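Nitroreductase family protein (Sphingopyxis sp., PDB 7DP1) reduces nitro groups of dinitroaniline herbicides, depending on bound flavin mononucleotide (FMN) as cofactor and on NADPH. Local coordinates at residues L50-A55 with P148-D153; V57-R62 with A134-F139; G80-Y85 with G182-A187; L140-I145 with D194-S199. The protein carries 1 engineered substitution. All blocks are in the same frame, centred on the assembly; numbering follows the deposited sequence.

Contact 1 (L50-A55 with P148-D153); sequences LQPWQA and PPQWAD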
loop_
_atom_site.group_PDB
_atom_site.type_symbol
_atom_site.label_atom_id
_atom_site.label_comp_id
_atom_site.label_asym_id
_atom_site.label_seq_id
_atom_site.Cartn_x
_atom_site.Cartn_y
_atom_site.Cartn_z
ATOM N N LEU A 50 5.396 -9.703 -8.445
ATOM C CA LEU A 50 4.810 -10.880 -7.791
ATOM C C LEU A 50 3.291 -10.812 -7.660
ATOM O O LEU A 50 2.648 -11.852 -7.655
ATOM C CB LEU A 50 5.417 -11.116 -6.416
ATOM C CG LEU A 50 6.816 -11.726 -6.366
ATOM C CD1 LEU A 50 7.144 -12.100 -4.928
ATOM C CD2 LEU A 50 6.939 -12.936 -7.276
ATOM N N GLN A 51 2.716 -9.612 -7.546
ATOM C CA GLN A 51 1.270 -9.485 -7.360
ATOM C C GLN A 51 0.761 -10.393 -6.218
ATOM O O GLN A 51 -0.083 -11.255 -6.438
ATOM C CB GLN A 51 0.519 -9.839 -8.659
ATOM C CG GLN A 51 0.888 -8.949 -9.855
ATOM C CD GLN A 51 0.560 -9.605 -11.181
ATOM O OE1 GLN A 51 -0.594 -9.600 -11.633
ATOM N NE2 GLN A 51 1.561 -10.225 -11.787
ATOM N N PRO A 52 1.282 -10.202 -5.005
ATOM C CA PRO A 52 1.030 -11.188 -3.938
ATOM C C PRO A 52 -0.385 -11.148 -3.340
ATOM O O PRO A 52 -0.718 -12.049 -2.566
ATOM C CB PRO A 52 2.091 -10.831 -2.888
ATOM C CG PRO A 52 2.280 -9.315 -3.068
ATOM C CD PRO A 52 2.109 -9.067 -4.552
ATOM N N TRP A 53 -1.198 -10.150 -3.690
ATOM C CA TRP A 53 -2.540 -10.023 -3.140
ATOM C C TRP A 53 -3.539 -11.087 -3.616
ATOM O O TRP A 53 -3.578 -11.454 -4.790
ATOM C CB TRP A 53 -3.115 -8.632 -3.437
ATOM C CG TRP A 53 -3.026 -8.185 -4.850
ATOM C CD1 TRP A 53 -3.938 -8.406 -5.846
ATOM C CD2 TRP A 53 -1.965 -7.419 -5.440
ATOM N NE1 TRP A 53 -3.507 -7.830 -7.015
ATOM C CE2 TRP A 53 -2.297 -7.221 -6.793
ATOM C CE3 TRP A 53 -0.764 -6.878 -4.947
ATOM C CZ2 TRP A 53 -1.466 -6.515 -7.675
ATOM C CZ3 TRP A 53 0.056 -6.157 -5.819
ATOM C CH2 TRP A 53 -0.300 -5.988 -7.169
ATOM N N GLN A 54 -4.363 -11.551 -2.691
ATOM C CA GLN A 54 -5.465 -12.469 -3.023
ATOM C C GLN A 54 -6.699 -12.007 -2.276
ATOM O O GLN A 54 -6.601 -11.578 -1.132
ATOM C CB GLN A 54 -5.130 -13.914 -2.649
ATOM C CG GLN A 54 -4.142 -14.584 -3.581
ATOM C CD GLN A 54 -3.737 -15.966 -3.099
ATOM O OE1 GLN A 54 -2.675 -16.149 -2.506
ATOM N NE2 GLN A 54 -4.599 -16.940 -3.331
ATOM N N ALA A 55 -7.863 -12.106 -2.894
ATOM C CA ALA A 55 -9.043 -11.592 -2.223
ATOM C C ALA A 55 -10.216 -12.528 -2.328
ATOM O O ALA A 55 -10.479 -13.097 -3.379
ATOM C CB ALA A 55 -9.424 -10.229 -2.780
ATOM N N PRO A 148 7.207 -8.522 4.780
ATOM C CA PRO A 148 6.829 -7.108 4.888
ATOM C C PRO A 148 6.810 -6.342 3.536
ATOM O O PRO A 148 5.824 -5.661 3.266
ATOM C CB PRO A 148 7.905 -6.542 5.838
ATOM C CG PRO A 148 8.257 -7.702 6.718
ATOM C CD PRO A 148 8.215 -8.909 5.787
ATOM N N PRO A 149 7.853 -6.472 2.685
ATOM C CA PRO A 149 7.695 -5.794 1.392
ATOM C C PRO A 149 6.491 -6.308 0.581
ATOM O O PRO A 149 5.939 -5.556 -0.221
ATOM C CB PRO A 149 8.990 -6.135 0.657
ATOM C CG PRO A 149 9.406 -7.458 1.241
ATOM C CD PRO A 149 9.063 -7.319 2.707
ATOM N N GLN A 150 6.131 -7.585 0.719
ATOM C CA GLN A 150 4.961 -8.053 -0.010
ATOM C C GLN A 150 3.690 -7.479 0.620
ATOM O O GLN A 150 2.695 -7.244 -0.058
ATOM C CB GLN A 150 4.905 -9.573 -0.067
ATOM C CG GLN A 150 5.855 -10.169 -1.092
ATOM C CD GLN A 150 7.284 -10.180 -0.616
ATOM O OE1 GLN A 150 7.560 -10.533 0.525
ATOM N NE2 GLN A 150 8.207 -9.816 -1.495
ATOM N N TRP A 151 3.726 -7.261 1.925
ATOM C CA TRP A 151 2.621 -6.597 2.562
ATOM C C TRP A 151 2.473 -5.185 2.029
ATOM O O TRP A 151 1.359 -4.725 1.845
ATOM C CB TRP A 151 2.789 -6.609 4.088
ATOM C CG TRP A 151 2.347 -7.945 4.637
ATOM C CD1 TRP A 151 2.830 -9.176 4.282
ATOM C CD2 TRP A 151 1.302 -8.188 5.583
ATOM N NE1 TRP A 151 2.168 -10.163 4.965
ATOM C CE2 TRP A 151 1.224 -9.582 5.772
ATOM C CE3 TRP A 151 0.445 -7.363 6.306
ATOM C CZ2 TRP A 151 0.308 -10.168 6.646
ATOM C CZ3 TRP A 151 -0.461 -7.942 7.170
ATOM C CH2 TRP A 151 -0.523 -9.335 7.335
ATOM N N ALA A 152 3.581 -4.506 1.724
ATOM C CA ALA A 152 3.449 -3.164 1.147
ATOM C C ALA A 152 2.809 -3.252 -0.245
ATOM O O ALA A 152 1.982 -2.409 -0.593
ATOM C CB ALA A 152 4.810 -2.440 1.095
ATOM N N ASP A 153 3.165 -4.289 -1.015
ATOM C CA ASP A 153 2.544 -4.556 -2.319
ATOM C C ASP A 153 1.033 -4.672 -2.169
ATOM O O ASP A 153 0.284 -4.163 -2.985
ATOM C CB ASP A 153 3.056 -5.862 -2.949
ATOM C CG ASP A 153 4.550 -5.865 -3.237
ATOM O OD1 ASP A 153 5.160 -4.783 -3.386
ATOM O OD2 ASP A 153 5.106 -6.992 -3.361
#
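The carboxylate arm of Asp153, one helical turn into helix 148-167, can be followed from its root outward. Its CB points at Pro52 and lies 3.5 Å from Pro52 CG; chi1 of -62° then sets CG beside the backbone N, anti to the carbonyl carbon. The two side chains cross at about a right angle. One branch of the tip stays over the proline, with Asp153 OD2 3.7 Å from Pro52 CG; the other, OD1, accepts a hydrogen bond from the amide of Gly47. Asp153 also touches the bound FMN, so the proline contact and the Gly47 bond probably fix the rotation of a flavin-pocket residue. Proline suits this place because its compact apolar ring packs against methylene groups, and Gln150 CB adds to that cover at 4.0 Å from Pro52 CG. Next along the chain, Trp53 takes the crowded first torsion, CG between N and the carbonyl carbon (chi1 50°), and so carries its six-membered ring back to the helix, where Trp53 CZ3 lies 3.5 Å from Asp153 O. Trp53 NE1 is satisfied by Gln42 OE1. Gln150 bends at chi2 (77°); its OE1 accepts from Gly147 N, and its NE2 donates to Ile87 O of the second subunit. Helix 148-167 thus packs on the run leading into strand 54-59, with Trp53 stacked on Trp157 and touching Leu140 of strand 136-143.

Contact 2 (V57-R62 with A134-F139); sequences VVTGER and APVMLF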
loop_
_atom_site.group_PDB
_atom_site.type_symbol
_atom_site.label_atom_id
_atom_site.label_comp_id
_atom_site.label_asym_id
_atom_site.label_seq_id
_atom_site.Cartn_x
_atom_site.Cartn_y
_atom_site.Cartn_z
ATOM N N VAL A 57 -14.137 -12.162 -1.979
ATOM C CA VAL A 57 -15.235 -11.206 -1.906
ATOM C C VAL A 57 -16.517 -11.899 -1.539
ATOM O O VAL A 57 -16.986 -12.780 -2.276
ATOM C CB VAL A 57 -15.415 -10.478 -3.236
ATOM C CG1 VAL A 57 -16.531 -9.458 -3.141
ATOM C CG2 VAL A 57 -14.079 -9.812 -3.638
ATOM N N VAL A 58 -17.108 -11.495 -0.416
ATOM C CA VAL A 58 -18.338 -12.149 0.017
ATOM C C VAL A 58 -19.535 -11.205 0.089
ATOM O O VAL A 58 -19.387 -9.997 0.263
ATOM C CB VAL A 58 -18.152 -12.840 1.387
ATOM C CG1 VAL A 58 -17.046 -13.877 1.307
ATOM C CG2 VAL A 58 -17.871 -11.816 2.481
ATOM N N THR A 59 -20.724 -11.772 -0.096
ATOM C CA THR A 59 -21.961 -11.016 0.006
ATOM C C THR A 59 -23.116 -11.954 0.393
ATOM O O THR A 59 -22.942 -13.179 0.463
ATOM C CB THR A 59 -22.304 -10.297 -1.307
ATOM O OG1 THR A 59 -23.339 -9.330 -1.069
ATOM C CG2 THR A 59 -22.796 -11.313 -2.351
ATOM N N GLY A 60 -24.285 -11.363 0.636
ATOM C CA GLY A 60 -25.475 -12.103 0.998
ATOM C C GLY A 60 -25.244 -13.072 2.147
ATOM O O GLY A 60 -24.605 -12.722 3.138
ATOM N N GLU A 61 -25.709 -14.309 1.968
ATOM C CA GLU A 61 -25.721 -15.351 3.002
ATOM C C GLU A 61 -24.327 -15.734 3.509
ATOM O O GLU A 61 -24.147 -16.027 4.698
ATOM C CB GLU A 61 -26.431 -16.595 2.452
ATOM C CG GLU A 61 -25.809 -17.942 2.833
ATOM C CD GLU A 61 -25.903 -18.279 4.319
ATOM O OE1 GLU A 61 -26.696 -17.635 5.042
ATOM O OE2 GLU A 61 -25.164 -19.186 4.762
ATOM N N ARG A 62 -23.356 -15.768 2.600
ATOM C CA ARG A 62 -21.975 -16.084 2.957
ATOM C C ARG A 62 -21.412 -15.015 3.879
ATOM O O ARG A 62 -20.814 -15.301 4.918
ATOM C CB ARG A 62 -21.117 -16.193 1.703
ATOM C CG ARG A 62 -21.575 -17.307 0.767
ATOM C CD ARG A 62 -21.340 -18.674 1.378
ATOM N NE ARG A 62 -19.973 -18.790 1.864
ATOM C CZ ARG A 62 -19.645 -18.887 3.145
ATOM N NH1 ARG A 62 -20.592 -18.889 4.077
ATOM N NH2 ARG A 62 -18.370 -18.977 3.491
ATOM N N ALA A 134 -22.315 -2.494 5.310
ATOM C CA ALA A 134 -21.972 -2.672 3.908
ATOM C C ALA A 134 -22.479 -4.024 3.406
ATOM O O ALA A 134 -22.420 -5.024 4.129
ATOM C CB ALA A 134 -20.488 -2.553 3.709
ATOM N N PRO A 135 -22.985 -4.054 2.166
ATOM C CA PRO A 135 -23.538 -5.270 1.549
ATOM C C PRO A 135 -22.474 -6.255 1.072
ATOM O O PRO A 135 -22.776 -7.431 0.888
ATOM C CB PRO A 135 -24.335 -4.723 0.362
ATOM C CG PRO A 135 -23.615 -3.475 -0.004
ATOM C CD PRO A 135 -23.148 -2.876 1.299
ATOM N N VAL A 136 -21.254 -5.772 0.887
ATOM C CA VAL A 136 -20.157 -6.566 0.336
ATOM C C VAL A 136 -18.939 -6.467 1.240
ATOM O O VAL A 136 -18.652 -5.396 1.771
ATOM C CB VAL A 136 -19.781 -6.086 -1.101
ATOM C CG1 VAL A 136 -18.443 -6.663 -1.547
ATOM C CG2 VAL A 136 -20.905 -6.427 -2.109
ATOM N N MET A 137 -18.243 -7.577 1.453
ATOM C CA MET A 137 -17.006 -7.538 2.233
ATOM C C MET A 137 -15.890 -8.278 1.499
ATOM O O MET A 137 -16.051 -9.444 1.126
ATOM C CB MET A 137 -17.210 -8.146 3.629
ATOM C CG MET A 137 -15.916 -8.306 4.431
ATOM S SD MET A 137 -15.193 -6.706 4.924
ATOM C CE MET A 137 -16.599 -6.044 5.841
ATOM N N LEU A 138 -14.776 -7.584 1.278
ATOM C CA LEU A 138 -13.582 -8.172 0.662
ATOM C C LEU A 138 -12.574 -8.506 1.726
ATOM O O LEU A 138 -12.158 -7.633 2.500
ATOM C CB LEU A 138 -12.959 -7.207 -0.351
ATOM C CG LEU A 138 -11.635 -7.592 -1.011
ATOM C CD1 LEU A 138 -11.608 -7.092 -2.433
ATOM C CD2 LEU A 138 -10.451 -7.004 -0.253
ATOM N N PHE A 139 -12.115 -9.744 1.713
ATOM C CA PHE A 139 -11.064 -10.158 2.622
ATOM C C PHE A 139 -9.786 -10.334 1.833
ATOM O O PHE A 139 -9.698 -11.179 0.921
ATOM C CB PHE A 139 -11.435 -11.443 3.345
ATOM C CG PHE A 139 -12.512 -11.262 4.370
ATOM C CD1 PHE A 139 -12.232 -10.643 5.573
ATOM C CD2 PHE A 139 -13.805 -11.715 4.132
ATOM C CE1 PHE A 139 -13.227 -10.463 6.534
ATOM C CE2 PHE A 139 -14.802 -11.544 5.074
ATOM C CZ PHE A 139 -14.515 -10.923 6.294
#
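Two antiparallel strands, 54-59 and 136-143, run side by side here in the central sheet of the nitroreductase fold, their short segments inclined at 155°. The hydrogen-bonded pair Val58 and Met137 carries the register: Val58 N donates to Met137 O at 2.8 Å, almost dead straight at 178°, and Met137 N returns the bond to Val58 O at 2.9 Å. Both faces are buried here, which suits beta-branched valines on one strand and apolar chains on its partner. On one face, Val57 splays its methyls, CG1 to Val136 CG1 (3.7 Å) and CG2 to Leu138 CD1 (3.9 Å). On the other, Val58 holds CG2 in the crowded position, beside Met137 CB at 3.9 Å and near Phe139 CE2, while Met137 bends at chi2 and chi3 and lays its CG over one face of the Phe139 ring, toward the rim. Farther out, Phe38 and Leu34 of helix 31-41 pack on the face of Val57, and Trp63 packs on that of Val58 and Met137. A strand of the second subunit continues the sheet beyond Val57 and Val58 as a parallel ladder. Next to Val58, Thr59 OG1, anti to its own backbone N, donates to Pro135 O at 2.8 Å from above the carbonyl plane.

Contact 3 (G80-Y85 with G182-A187); sequences GFQPEY and GATVRA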
loop_
_atom_site.group_PDB
_atom_site.type_symbol
_atom_site.label_atom_id
_atom_site.label_comp_id
_atom_site.label_asym_id
_atom_site.label_seq_id
_atom_site.Cartn_x
_atom_site.Cartn_y
_atom_site.Cartn_z
ATOM N N GLY A 80 -11.766 -15.241 23.270
ATOM C CA GLY A 80 -12.137 -15.611 21.914
ATOM C C GLY A 80 -11.207 -15.074 20.827
ATOM O O GLY A 80 -11.298 -15.470 19.666
ATOM N N PHE A 81 -10.331 -14.148 21.195
ATOM C CA PHE A 81 -9.459 -13.505 20.221
ATOM C C PHE A 81 -8.550 -14.514 19.531
ATOM O O PHE A 81 -8.028 -15.433 20.170
ATOM C CB PHE A 81 -8.610 -12.417 20.876
ATOM C CG PHE A 81 -9.367 -11.162 21.180
ATOM C CD1 PHE A 81 -10.328 -10.690 20.304
ATOM C CD2 PHE A 81 -9.084 -10.425 22.318
ATOM C CE1 PHE A 81 -11.018 -9.527 20.578
ATOM C CE2 PHE A 81 -9.767 -9.256 22.590
ATOM C CZ PHE A 81 -10.737 -8.811 21.721
ATOM N N GLN A 82 -8.392 -14.342 18.219
ATOM C CA GLN A 82 -7.485 -15.166 17.415
ATOM C C GLN A 82 -6.673 -14.254 16.504
ATOM O O GLN A 82 -6.885 -14.213 15.287
ATOM C CB GLN A 82 -8.254 -16.196 16.573
ATOM C CG GLN A 82 -9.272 -17.031 17.355
ATOM C CD GLN A 82 -10.206 -17.800 16.434
ATOM O OE1 GLN A 82 -10.705 -17.251 15.441
ATOM N NE2 GLN A 82 -10.462 -19.072 16.761
ATOM N N PRO A 83 -5.757 -13.479 17.095
ATOM C CA PRO A 83 -5.030 -12.471 16.310
ATOM C C PRO A 83 -4.186 -13.122 15.221
ATOM O O PRO A 83 -3.488 -14.072 15.541
ATOM C CB PRO A 83 -4.155 -11.778 17.361
ATOM C CG PRO A 83 -4.786 -12.109 18.660
ATOM C CD PRO A 83 -5.347 -13.481 18.508
ATOM N N GLU A 84 -4.259 -12.646 13.973
ATOM C CA GLU A 84 -3.423 -13.159 12.885
ATOM C C GLU A 84 -1.987 -12.653 13.032
ATOM O O GLU A 84 -1.030 -13.304 12.599
ATOM C CB GLU A 84 -3.951 -12.721 11.507
ATOM C CG GLU A 84 -5.123 -13.462 10.940
ATOM C CD GLU A 84 -4.789 -14.880 10.487
ATOM O OE1 GLU A 84 -4.768 -15.776 11.351
ATOM O OE2 GLU A 84 -4.562 -15.103 9.273
ATOM N N TYR A 85 -1.862 -11.474 13.633
ATOM C CA TYR A 85 -0.584 -10.781 13.797
ATOM C C TYR A 85 -0.802 -9.620 14.764
ATOM O O TYR A 85 -1.882 -9.481 15.326
ATOM C CB TYR A 85 -0.069 -10.270 12.456
ATOM C CG TYR A 85 -1.101 -9.437 11.724
ATOM C CD1 TYR A 85 -1.236 -8.073 11.983
ATOM C CD2 TYR A 85 -1.954 -10.015 10.786
ATOM C CE1 TYR A 85 -2.191 -7.309 11.318
ATOM C CE2 TYR A 85 -2.907 -9.254 10.114
ATOM C CZ TYR A 85 -3.020 -7.904 10.388
ATOM O OH TYR A 85 -3.967 -7.143 9.738
ATOM N N GLY A 182 -8.789 -14.093 12.765
ATOM C CA GLY A 182 -8.336 -14.596 11.480
ATOM C C GLY A 182 -8.715 -16.045 11.208
ATOM O O GLY A 182 -9.269 -16.358 10.151
ATOM N N ALA A 183 -8.433 -16.918 12.172
ATOM C CA ALA A 183 -8.661 -18.354 12.010
ATOM C C ALA A 183 -10.120 -18.666 11.726
ATOM O O ALA A 183 -10.421 -19.493 10.871
ATOM C CB ALA A 183 -8.199 -19.116 13.249
ATOM N N THR A 184 -11.021 -18.009 12.451
ATOM C CA THR A 184 -12.453 -18.178 12.225
ATOM C C THR A 184 -12.844 -17.697 10.829
ATOM O O THR A 184 -13.528 -18.394 10.094
ATOM C CB THR A 184 -13.295 -17.407 13.249
ATOM O OG1 THR A 184 -13.118 -17.983 14.543
ATOM C CG2 THR A 184 -14.772 -17.465 12.868
ATOM N N VAL A 185 -12.417 -16.491 10.480
ATOM C CA VAL A 185 -12.718 -15.940 9.161
ATOM C C VAL A 185 -12.201 -16.874 8.065
ATOM O O VAL A 185 -12.954 -17.250 7.161
ATOM C CB VAL A 185 -12.116 -14.538 8.992
ATOM C CG1 VAL A 185 -12.390 -13.970 7.568
ATOM C CG2 VAL A 185 -12.637 -13.604 10.081
ATOM N N ARG A 186 -10.935 -17.272 8.171
ATOM C CA ARG A 186 -10.335 -18.186 7.205
ATOM C C ARG A 186 -11.150 -19.466 7.134
ATOM O O ARG A 186 -11.339 -20.014 6.052
ATOM C CB ARG A 186 -8.873 -18.510 7.546
ATOM C CG ARG A 186 -7.901 -17.382 7.201
ATOM C CD ARG A 186 -6.444 -17.842 7.218
ATOM N NE ARG A 186 -5.841 -17.614 8.523
ATOM C CZ ARG A 186 -5.607 -18.555 9.418
ATOM N NH1 ARG A 186 -5.909 -19.824 9.155
ATOM N NH2 ARG A 186 -5.067 -18.223 10.581
ATOM N N ALA A 187 -11.602 -19.961 8.284
ATOM C CA ALA A 187 -12.434 -21.153 8.286
ATOM C C ALA A 187 -13.733 -20.944 7.497
ATOM O O ALA A 187 -14.067 -21.746 6.622
ATOM C CB ALA A 187 -12.748 -21.587 9.717
HETATM O O HOH W 1 -6.159 -16.093 13.745
#
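Gln82 OE1 is gripped twice by a single residue: Thr184 OG1 donates to it at 2.7 Å and Thr184 N at 3.1 Å. Both donors stand above the plane of the amide carbonyl, and the hydroxyl can point there because it lies beside its own backbone N (chi1 -67°). The glutamine reaches across in an extended chain and crosses the threonine at about a right angle, with Ala183 CB alongside. Amides in the first turn of a helix have no carbonyl of an earlier turn to bond with, and the loop supplies acceptors for helix 182-189. Gln82 OE1 serves Thr184, Gln82 O takes a weak bond from Gly182 N, and a water accepts from Ala183 N while donating to Gln82 O and Glu84 OE1. Glycine suits position 182 because its bare CA lets Glu84 CG come to 3.4 Å. Bent at chi2 (-71°), Glu84 then meets Arg186 tip to tip in a two-pronged, side-on salt bridge. Arg186 NH2 binds Glu84 OE1 at 2.6 Å on its syn lone pair, whereas Arg186 NE reaches Glu84 OE2 at 2.9 Å from above the carboxylate, whose plane is turned 36° from the guanidinium. Glu84 OE2 also accepts from Leu197 N of strand 195-204 and forms a long, weak ion pair with Arg144 NH1, so the carboxylate is probably held ionised.

Contact 4 (L140-I145 with D194-S199); sequences LHCSRI and DQILFS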
loop_
_atom_site.group_PDB
_atom_site.type_symbol
_atom_site.label_atom_id
_atom_site.label_comp_id
_atom_site.label_asym_id
_atom_site.label_seq_id
_atom_site.Cartn_x
_atom_site.Cartn_y
_atom_site.Cartn_z
ATOM N N LEU A 140 -8.805 -9.514 2.185
ATOM C CA LEU A 140 -7.522 -9.483 1.492
ATOM C C LEU A 140 -6.551 -10.368 2.217
ATOM O O LEU A 140 -6.316 -10.188 3.411
ATOM C CB LEU A 140 -6.999 -8.032 1.390
ATOM C CG LEU A 140 -5.556 -7.765 0.938
ATOM C CD1 LEU A 140 -5.231 -8.489 -0.348
ATOM C CD2 LEU A 140 -5.323 -6.232 0.776
ATOM N N HIS A 141 -6.015 -11.358 1.515
ATOM C CA HIS A 141 -5.087 -12.273 2.151
ATOM C C HIS A 141 -3.963 -12.668 1.210
ATOM O O HIS A 141 -3.983 -12.310 0.026
ATOM C CB HIS A 141 -5.816 -13.507 2.639
ATOM C CG HIS A 141 -6.608 -14.193 1.566
ATOM N ND1 HIS A 141 -6.115 -15.246 0.854
ATOM C CD2 HIS A 141 -7.867 -13.963 1.117
ATOM C CE1 HIS A 141 -7.041 -15.658 -0.019
ATOM N NE2 HIS A 141 -8.100 -14.898 0.126
ATOM N N CYS A 142 -2.982 -13.393 1.743
ATOM C CA CYS A 142 -1.837 -13.821 0.947
ATOM C C CYS A 142 -1.184 -15.043 1.574
ATOM O O CYS A 142 -1.506 -15.439 2.701
ATOM C CB CYS A 142 -0.803 -12.690 0.812
ATOM S SG CYS A 142 -0.065 -12.162 2.418
ATOM N N SER A 143 -0.263 -15.643 0.838
ATOM C CA SER A 143 0.489 -16.768 1.366
ATOM C C SER A 143 1.328 -16.333 2.556
ATOM O O SER A 143 1.827 -15.211 2.577
ATOM C CB SER A 143 1.396 -17.370 0.299
ATOM O OG SER A 143 2.282 -18.297 0.899
ATOM N N ARG A 144 1.490 -17.221 3.534
ATOM C CA ARG A 144 2.338 -16.943 4.697
ATOM C C ARG A 144 3.826 -16.851 4.384
ATOM O O ARG A 144 4.615 -16.511 5.265
ATOM C CB ARG A 144 2.129 -18.004 5.780
ATOM C CG ARG A 144 0.758 -17.943 6.391
ATOM C CD ARG A 144 0.606 -18.829 7.619
ATOM N NE ARG A 144 -0.663 -18.510 8.254
ATOM C CZ ARG A 144 -0.788 -17.777 9.352
ATOM N NH1 ARG A 144 -1.994 -17.519 9.841
ATOM N NH2 ARG A 144 0.289 -17.318 9.965
ATOM N N ILE A 145 4.226 -17.195 3.162
ATOM C CA ILE A 145 5.625 -17.010 2.781
ATOM C C ILE A 145 5.921 -15.522 2.577
ATOM O O ILE A 145 7.065 -15.089 2.662
ATOM C CB ILE A 145 6.008 -17.782 1.487
ATOM C CG1 ILE A 145 5.300 -17.177 0.267
ATOM C CG2 ILE A 145 5.724 -19.281 1.620
ATOM C CD1 ILE A 145 6.003 -17.476 -1.050
ATOM N N ASP A 194 -2.172 -22.064 5.177
ATOM C CA ASP A 194 -1.039 -21.539 4.423
ATOM C C ASP A 194 -1.283 -20.070 4.107
ATOM O O ASP A 194 -0.382 -19.357 3.655
ATOM C CB ASP A 194 -0.836 -22.318 3.130
ATOM C CG ASP A 194 -2.003 -22.152 2.171
ATOM O OD1 ASP A 194 -3.155 -22.450 2.565
ATOM O OD2 ASP A 194 -1.770 -21.686 1.031
ATOM N N GLN A 195 -2.531 -19.640 4.285
ATOM C CA GLN A 195 -2.917 -18.241 4.058
ATOM C C GLN A 195 -2.933 -17.465 5.367
ATOM O O GLN A 195 -3.164 -18.033 6.440
ATOM C CB GLN A 195 -4.298 -18.157 3.405
ATOM C CG GLN A 195 -4.313 -18.676 1.996
ATOM C CD GLN A 195 -3.530 -17.772 1.078
ATOM O OE1 GLN A 195 -3.869 -16.599 0.908
ATOM N NE2 GLN A 195 -2.446 -18.300 0.512
ATOM N N ILE A 196 -2.703 -16.166 5.273
ATOM C CA ILE A 196 -2.864 -15.281 6.422
ATOM C C ILE A 196 -3.769 -14.125 6.030
ATOM O O ILE A 196 -3.630 -13.546 4.946
ATOM C CB ILE A 196 -1.487 -14.766 6.959
ATOM C CG1 ILE A 196 -1.687 -13.767 8.100
ATOM C CG2 ILE A 196 -0.639 -14.136 5.845
ATOM C CD1 ILE A 196 -0.415 -13.473 8.909
ATOM N N LEU A 197 -4.716 -13.798 6.898
ATOM C CA LEU A 197 -5.644 -12.721 6.602
ATOM C C LEU A 197 -5.003 -11.422 6.997
ATOM O O LEU A 197 -4.606 -11.274 8.149
ATOM C CB LEU A 197 -6.964 -12.900 7.355
ATOM C CG LEU A 197 -7.967 -11.742 7.244
ATOM C CD1 LEU A 197 -8.490 -11.611 5.820
ATOM C CD2 LEU A 197 -9.130 -11.914 8.224
ATOM N N PHE A 198 -4.898 -10.488 6.056
ATOM C CA PHE A 198 -4.401 -9.147 6.380
ATOM C C PHE A 198 -5.556 -8.267 6.865
ATOM O O PHE A 198 -5.560 -7.787 7.998
ATOM C CB PHE A 198 -3.676 -8.524 5.168
ATOM C CG PHE A 198 -3.527 -7.004 5.220
ATOM C CD1 PHE A 198 -3.251 -6.339 6.394
ATOM C CD2 PHE A 198 -3.640 -6.257 4.060
ATOM C CE1 PHE A 198 -3.110 -4.960 6.416
ATOM C CE2 PHE A 198 -3.489 -4.883 4.075
ATOM C CZ PHE A 198 -3.237 -4.235 5.260
ATOM N N SER A 199 -6.553 -8.068 6.027
ATOM C CA SER A 199 -7.545 -7.060 6.354
ATOM C C SER A 199 -8.847 -7.315 5.632
ATOM O O SER A 199 -8.873 -7.994 4.601
ATOM C CB SER A 199 -7.007 -5.673 5.997
ATOM O OG SER A 199 -7.973 -4.664 6.245
HETATM O O HOH W 2 0.686 -20.686 0.408
#
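Backbone hydrogen bonds join the strands: Ile196 N to Cys142 O at 2.9 Å, nearly along the C=O axis, with the longer return from Cys142 N to Ile196 O, and Arg144 N to Asp194 O at 2.8 Å. At the Leu140 end, Leu140 N donates to Ser199 O at 2.9 Å, while Leu140 O takes Phe198 N at 3.0 Å and, weakly, Ser199 N. Two residues facing one make this a classic beta bulge between neighbouring antiparallel strands of the central sheet, and it lies at Phe198, a residue of the FMN pocket. Among side-chain bonds, His141 takes the crowded first torsion (chi1 54°), from which ND1 donates in its ring plane to a lone pair of Gln195 OE1 at 2.6 Å; the amide plane stands 82° to the ring. His141 NE2 bonds Thr56 OG1, so a two-nitrogen ring suits this buried spot. The extended chain of Arg144 carries NE to Gln195 O. Ser143 OG accepts from Ile145 N in an ST turn, and a water links it to Asp194 OD2. Of the apolar contacts, Leu140 CD2 meets the edge of the Phe198 ring, 3.7 Å from Phe198 CD2, and Ile196 CB lies over the centre of the Arg144 guanidinium, 3.9 Å from Arg144 CZ.

In the fold
Contacts 1, 2 and 4 are buried, whereas contact 3 is only partly so. Contacts 2 and 4 share strand 136-143, pairing it with its neighbours 54-59 and 195-204, and both rely on backbone bonds flanked by apolar side chains; contact 4 adds polar side-chain links, one between buried residues and others at its exposed Arg144 and Asp194 end. Contact 1 packs helix 148-167 beside the approach to strand 54-59 with no hydrogen bond between its segments. Contact 3, loop to helix, is the most ionic. It meets contact 4 through Glu84 and Tyr85, while Trp151 of contact 1 packs on Phe198 of contact 4. Asp153 and Phe198 belong to separate FMN contact sets, consistent with flavin sites shared between subunits.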